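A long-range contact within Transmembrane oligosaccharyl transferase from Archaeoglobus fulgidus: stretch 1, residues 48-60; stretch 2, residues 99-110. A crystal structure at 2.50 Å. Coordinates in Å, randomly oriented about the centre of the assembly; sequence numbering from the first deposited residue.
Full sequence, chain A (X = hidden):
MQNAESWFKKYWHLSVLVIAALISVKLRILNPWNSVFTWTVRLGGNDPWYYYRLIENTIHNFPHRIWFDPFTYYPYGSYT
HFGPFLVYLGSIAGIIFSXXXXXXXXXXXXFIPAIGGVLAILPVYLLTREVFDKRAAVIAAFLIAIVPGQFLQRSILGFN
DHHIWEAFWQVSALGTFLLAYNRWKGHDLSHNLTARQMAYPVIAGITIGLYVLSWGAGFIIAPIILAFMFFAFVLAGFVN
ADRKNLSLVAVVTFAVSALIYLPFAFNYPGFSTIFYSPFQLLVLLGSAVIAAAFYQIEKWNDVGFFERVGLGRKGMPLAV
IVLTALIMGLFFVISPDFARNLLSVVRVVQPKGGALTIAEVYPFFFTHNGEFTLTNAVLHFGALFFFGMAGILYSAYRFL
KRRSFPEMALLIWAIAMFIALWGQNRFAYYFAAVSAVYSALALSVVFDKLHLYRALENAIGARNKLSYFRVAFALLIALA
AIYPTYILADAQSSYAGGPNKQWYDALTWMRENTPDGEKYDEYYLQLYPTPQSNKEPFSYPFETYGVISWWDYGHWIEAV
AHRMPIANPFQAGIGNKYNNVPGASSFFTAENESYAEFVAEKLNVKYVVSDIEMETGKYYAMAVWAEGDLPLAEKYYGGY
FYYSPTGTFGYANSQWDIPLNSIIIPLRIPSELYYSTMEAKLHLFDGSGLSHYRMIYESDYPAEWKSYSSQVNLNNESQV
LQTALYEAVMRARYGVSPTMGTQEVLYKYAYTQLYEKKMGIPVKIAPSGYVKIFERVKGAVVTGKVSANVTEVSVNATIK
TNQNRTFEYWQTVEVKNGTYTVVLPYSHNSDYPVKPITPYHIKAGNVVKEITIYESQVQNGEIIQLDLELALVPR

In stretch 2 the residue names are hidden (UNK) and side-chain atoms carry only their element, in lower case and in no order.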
# COMPACT_ATOMS: atom_id res chain seq x y z
N PRO A 48 -6.23 -4.30 -1.39
CA PRO A 48 -7.46 -5.08 -1.55
C PRO A 48 -8.27 -4.66 -2.78
O PRO A 48 -8.97 -5.50 -3.34
CB PRO A 48 -8.24 -4.77 -0.26
CG PRO A 48 -7.16 -4.45 0.75
CD PRO A 48 -6.12 -3.69 -0.05
N TRP A 49 -8.20 -3.40 -3.19
CA TRP A 49 -8.88 -3.02 -4.42
C TRP A 49 -8.30 -3.70 -5.66
O TRP A 49 -9.01 -3.97 -6.63
CB TRP A 49 -8.92 -1.50 -4.58
CG TRP A 49 -9.75 -0.88 -3.49
CD1 TRP A 49 -9.35 -0.57 -2.23
CD2 TRP A 49 -11.16 -0.57 -3.56
NE1 TRP A 49 -10.41 -0.06 -1.50
CE2 TRP A 49 -11.53 -0.05 -2.30
CE3 TRP A 49 -12.13 -0.67 -4.55
CZ2 TRP A 49 -12.84 0.38 -2.01
CZ3 TRP A 49 -13.44 -0.24 -4.27
CH2 TRP A 49 -13.78 0.28 -3.00
N TYR A 50 -7.00 -3.99 -5.63
CA TYR A 50 -6.37 -4.63 -6.77
C TYR A 50 -6.67 -6.14 -6.80
O TYR A 50 -6.87 -6.71 -7.88
CB TYR A 50 -4.86 -4.37 -6.81
CG TYR A 50 -4.29 -4.72 -8.15
CD1 TYR A 50 -4.53 -3.91 -9.26
CD2 TYR A 50 -3.55 -5.89 -8.34
CE1 TYR A 50 -4.03 -4.22 -10.52
CE2 TYR A 50 -3.02 -6.21 -9.61
CZ TYR A 50 -3.28 -5.37 -10.69
OH TYR A 50 -2.79 -5.66 -11.94
N TYR A 51 -6.70 -6.78 -5.63
CA TYR A 51 -7.22 -8.16 -5.57
C TYR A 51 -8.60 -8.22 -6.21
O TYR A 51 -8.87 -9.06 -7.06
CB TYR A 51 -7.24 -8.73 -4.15
CG TYR A 51 -5.95 -9.45 -3.89
CD1 TYR A 51 -5.63 -10.60 -4.59
CD2 TYR A 51 -5.00 -8.94 -3.00
CE1 TYR A 51 -4.42 -11.24 -4.41
CE2 TYR A 51 -3.79 -9.57 -2.80
CZ TYR A 51 -3.50 -10.71 -3.51
OH TYR A 51 -2.30 -11.33 -3.30
N TYR A 52 -9.45 -7.28 -5.81
CA TYR A 52 -10.79 -7.14 -6.33
C TYR A 52 -10.76 -7.07 -7.86
O TYR A 52 -11.50 -7.81 -8.53
CB TYR A 52 -11.40 -5.88 -5.71
CG TYR A 52 -12.70 -5.37 -6.28
CD1 TYR A 52 -12.81 -4.03 -6.67
CD2 TYR A 52 -13.82 -6.19 -6.39
CE1 TYR A 52 -13.99 -3.51 -7.16
CE2 TYR A 52 -15.03 -5.67 -6.90
CZ TYR A 52 -15.09 -4.33 -7.28
OH TYR A 52 -16.25 -3.78 -7.77
N ARG A 53 -9.90 -6.21 -8.40
CA ARG A 53 -9.73 -6.08 -9.84
C ARG A 53 -9.37 -7.44 -10.46
O ARG A 53 -9.94 -7.84 -11.48
CB ARG A 53 -8.67 -5.00 -10.16
CG ARG A 53 -8.32 -4.80 -11.65
CD ARG A 53 -7.35 -5.90 -12.21
NE ARG A 53 -7.01 -5.60 -13.61
CZ ARG A 53 -7.85 -5.77 -14.62
NH1 ARG A 53 -9.06 -6.28 -14.41
NH2 ARG A 53 -7.48 -5.46 -15.85
N LEU A 54 -8.42 -8.13 -9.84
CA LEU A 54 -7.97 -9.42 -10.35
C LEU A 54 -9.06 -10.49 -10.24
O LEU A 54 -9.28 -11.25 -11.18
CB LEU A 54 -6.70 -9.88 -9.63
CG LEU A 54 -5.44 -9.05 -9.86
CD1 LEU A 54 -4.25 -9.69 -9.06
CD2 LEU A 54 -5.12 -8.97 -11.34
N ILE A 55 -9.73 -10.56 -9.09
CA ILE A 55 -10.72 -11.61 -8.85
C ILE A 55 -11.91 -11.49 -9.84
O ILE A 55 -12.37 -12.47 -10.40
CB ILE A 55 -11.18 -11.61 -7.38
CG1 ILE A 55 -10.06 -12.17 -6.49
CG2 ILE A 55 -12.46 -12.43 -7.18
CD1 ILE A 55 -10.24 -11.91 -5.00
N GLU A 56 -12.38 -10.27 -10.05
CA GLU A 56 -13.41 -9.96 -11.04
C GLU A 56 -13.00 -10.45 -12.43
O GLU A 56 -13.79 -11.08 -13.14
CB GLU A 56 -13.61 -8.45 -11.06
CG GLU A 56 -14.94 -7.95 -11.61
CD GLU A 56 -15.28 -6.55 -11.11
OE1 GLU A 56 -14.47 -5.97 -10.37
OE2 GLU A 56 -16.36 -6.02 -11.43
N ASN A 57 -11.78 -10.14 -12.83
CA ASN A 57 -11.27 -10.57 -14.12
C ASN A 57 -11.10 -12.09 -14.19
O ASN A 57 -11.38 -12.72 -15.21
CB ASN A 57 -9.94 -9.87 -14.42
CG ASN A 57 -9.36 -10.27 -15.74
OD1 ASN A 57 -8.92 -11.41 -15.90
ND2 ASN A 57 -9.34 -9.35 -16.70
N THR A 58 -10.64 -12.68 -13.09
CA THR A 58 -10.45 -14.12 -13.03
C THR A 58 -11.79 -14.85 -13.05
O THR A 58 -11.93 -15.89 -13.70
CB THR A 58 -9.69 -14.50 -11.77
OG1 THR A 58 -8.45 -13.78 -11.73
CG2 THR A 58 -9.42 -16.01 -11.75
N ILE A 59 -12.78 -14.31 -12.34
CA ILE A 59 -14.09 -14.92 -12.35
C ILE A 59 -14.59 -15.00 -13.79
O ILE A 59 -14.99 -16.06 -14.26
CB ILE A 59 -15.10 -14.18 -11.46
CG1 ILE A 59 -14.85 -14.47 -9.96
CG2 ILE A 59 -16.52 -14.60 -11.81
CD1 ILE A 59 -15.79 -13.68 -8.99
N HIS A 60 -14.51 -13.87 -14.50
CA HIS A 60 -14.93 -13.80 -15.89
C HIS A 60 -14.23 -14.82 -16.80
O HIS A 60 -14.86 -15.41 -17.67
CB HIS A 60 -14.71 -12.40 -16.43
CG HIS A 60 -15.25 -12.20 -17.82
ND1 HIS A 60 -16.57 -11.87 -18.06
CD2 HIS A 60 -14.65 -12.30 -19.03
CE1 HIS A 60 -16.76 -11.76 -19.36
NE2 HIS A 60 -15.61 -12.02 -19.97
N UNK A 99 -21.77 -13.97 -6.49
CA UNK A 99 -21.48 -12.55 -6.40
C UNK A 99 -20.23 -12.33 -7.24
O UNK A 99 -19.10 -12.48 -6.76
c UNK A 99 -21.24 -12.17 -4.96
N UNK A 100 -20.45 -11.95 -8.49
CA UNK A 100 -19.39 -11.95 -9.48
C UNK A 100 -18.79 -10.56 -9.80
O UNK A 100 -17.77 -10.46 -10.50
o UNK A 100 -21.06 -12.01 -11.21
c UNK A 100 -19.87 -12.65 -10.75
c UNK A 100 -20.17 -14.13 -10.45
N UNK A 101 -19.41 -9.50 -9.29
CA UNK A 101 -18.93 -8.13 -9.53
C UNK A 101 -19.51 -7.14 -8.52
O UNK A 101 -20.32 -7.54 -7.68
c UNK A 101 -19.24 -7.67 -10.97
o UNK A 101 -20.62 -7.73 -11.26
N UNK A 102 -19.08 -5.88 -8.58
CA UNK A 102 -19.65 -4.81 -7.76
C UNK A 102 -19.68 -5.04 -6.26
O UNK A 102 -18.82 -5.74 -5.69
N UNK A 103 -20.69 -4.43 -5.62
CA UNK A 103 -20.90 -4.52 -4.17
C UNK A 103 -20.96 -5.95 -3.64
O UNK A 103 -20.34 -6.27 -2.63
c UNK A 103 -22.18 -3.79 -3.78
o UNK A 103 -23.01 -1.59 -2.07
c UNK A 103 -23.10 -1.47 -3.32
c UNK A 103 -22.20 -2.33 -4.19
o UNK A 103 -23.89 -0.67 -3.88
N UNK A 104 -21.72 -6.81 -4.32
CA UNK A 104 -21.85 -8.20 -3.89
C UNK A 104 -20.50 -8.89 -3.80
O UNK A 104 -20.20 -9.54 -2.79
o UNK A 104 -23.80 -8.15 -5.31
c UNK A 104 -22.76 -8.97 -4.84
N UNK A 105 -19.68 -8.75 -4.84
CA UNK A 105 -18.34 -9.33 -4.86
C UNK A 105 -17.53 -8.80 -3.69
O UNK A 105 -16.97 -9.58 -2.91
c UNK A 105 -16.62 -9.95 -6.76
c UNK A 105 -15.48 -9.21 -7.43
c UNK A 105 -17.63 -8.98 -6.16
c UNK A 105 -16.11 -10.98 -5.75
N UNK A 106 -17.48 -7.47 -3.57
CA UNK A 106 -16.72 -6.79 -2.52
C UNK A 106 -17.10 -7.28 -1.13
O UNK A 106 -16.23 -7.53 -0.28
n UNK A 106 -17.99 -0.98 -3.59
c UNK A 106 -16.92 -5.27 -2.64
c UNK A 106 -17.86 -1.72 -4.67
n UNK A 106 -16.98 -2.71 -4.71
c UNK A 106 -15.91 -4.59 -3.57
c UNK A 106 -16.09 -3.08 -3.61
n UNK A 106 -18.60 -1.48 -5.73
N UNK A 107 -18.41 -7.43 -0.90
CA UNK A 107 -18.92 -7.92 0.38
C UNK A 107 -18.32 -9.29 0.70
O UNK A 107 -17.72 -9.48 1.78
c UNK A 107 -20.43 -8.01 0.34
N UNK A 108 -18.48 -10.23 -0.22
CA UNK A 108 -17.85 -11.54 -0.06
C UNK A 108 -16.34 -11.40 0.22
O UNK A 108 -15.85 -11.90 1.23
c UNK A 108 -19.61 -12.80 -1.36
c UNK A 108 -17.31 -13.77 -1.14
c UNK A 108 -18.12 -12.48 -1.26
N UNK A 109 -15.62 -10.69 -0.65
CA UNK A 109 -14.18 -10.52 -0.48
C UNK A 109 -13.84 -9.90 0.87
O UNK A 109 -12.82 -10.24 1.46
c UNK A 109 -13.59 -9.66 -1.60
c UNK A 109 -13.41 -11.71 -3.05
c UNK A 109 -13.82 -10.23 -2.99
c UNK A 109 -13.06 -9.40 -4.02
N UNK A 110 -14.70 -9.01 1.37
CA UNK A 110 -14.48 -8.35 2.66
C UNK A 110 -14.32 -9.33 3.82
O UNK A 110 -13.54 -9.09 4.75
c UNK A 110 -15.61 -7.35 2.97

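Position 99 has one side-chain carbon and no more, which makes it Ala99. Its CB makes no contact with the first stretch; the backbone does, Ala99 O lying 4.2 Å from Ile59 CD1. At position 100 a first carbon carries one oxygen and one carbon, the fork of a threonine. The carbon branch of Thr100 serves the interface, CG2 resting 3.9 Å from Ile59 CG2, while the backbone Thr100 O lies 3.9 Å from Glu56 CG.

Position 101 shows one carbon followed by one oxygen: Ser101. Its CB comes within 3.4 Å of Glu56 OE2, a contact without a hydrogen bond; a short polar side chain is at home at this exposed position. Position 102 has no side-chain atoms and is Gly102. Its phi of 55° favours glycine by itself, and its CA lies 3.6 Å from Tyr52 OH.

Position 103 carries three carbons, the third bearing two oxygens, a carboxylate that identifies Glu103. Its CB points away from the first stretch, and the charged group is exposed. Position 104, one carbon then one oxygen, is Ser104, also exposed and out of reach.

Position 105 has four carbons forked at the second, the pattern of leucine. Leu105 points toward the first helix and sits as a knob among Tyr52, Ile55, Glu56 and Ile59; its CD1 is 3.6 Å from Tyr52 CD2. An apolar branched chain fills this hole well.

Position 106 runs through three carbons and a nitrogen to a carbon with two more nitrogens: Arg106. Its CG lies over the face of the Tyr52 ring, 3.8 Å from the centroid, in a CH-pi contact. Farther along, Arg106 NE donates a weak hydrogen bond to Tyr52 OH (3.3 Å), and CD packs 3.9 Å from Trp49 CZ3. Its NH1 and NH2 are hydrogen-bonded elsewhere in the structure.

Position 107, a single carbon, is Ala107, and position 108, one carbon carrying two others, is Val108; both are out of reach. Position 109 again has four carbons forked at the second. Leu109 points toward the first helix, placing CD2 3.7 Å from Ile55 CD1 and CD1 at the edge of the Tyr52 ring. Position 110 has one carbon: Ala110, out of reach.

The helices cross at 118° with their axes 10.9 Å apart at closest approach, leaving room for interlocking side chains. Tyr52 enters the hole formed by Gly102, Leu105, Arg106 and Leu109, while Leu105 enters one on the first helix. Apolar packing predominates, supplemented by the weak bond from Arg106 to Tyr52.

Stretch 2 99-110: ATSGESLRAVLA
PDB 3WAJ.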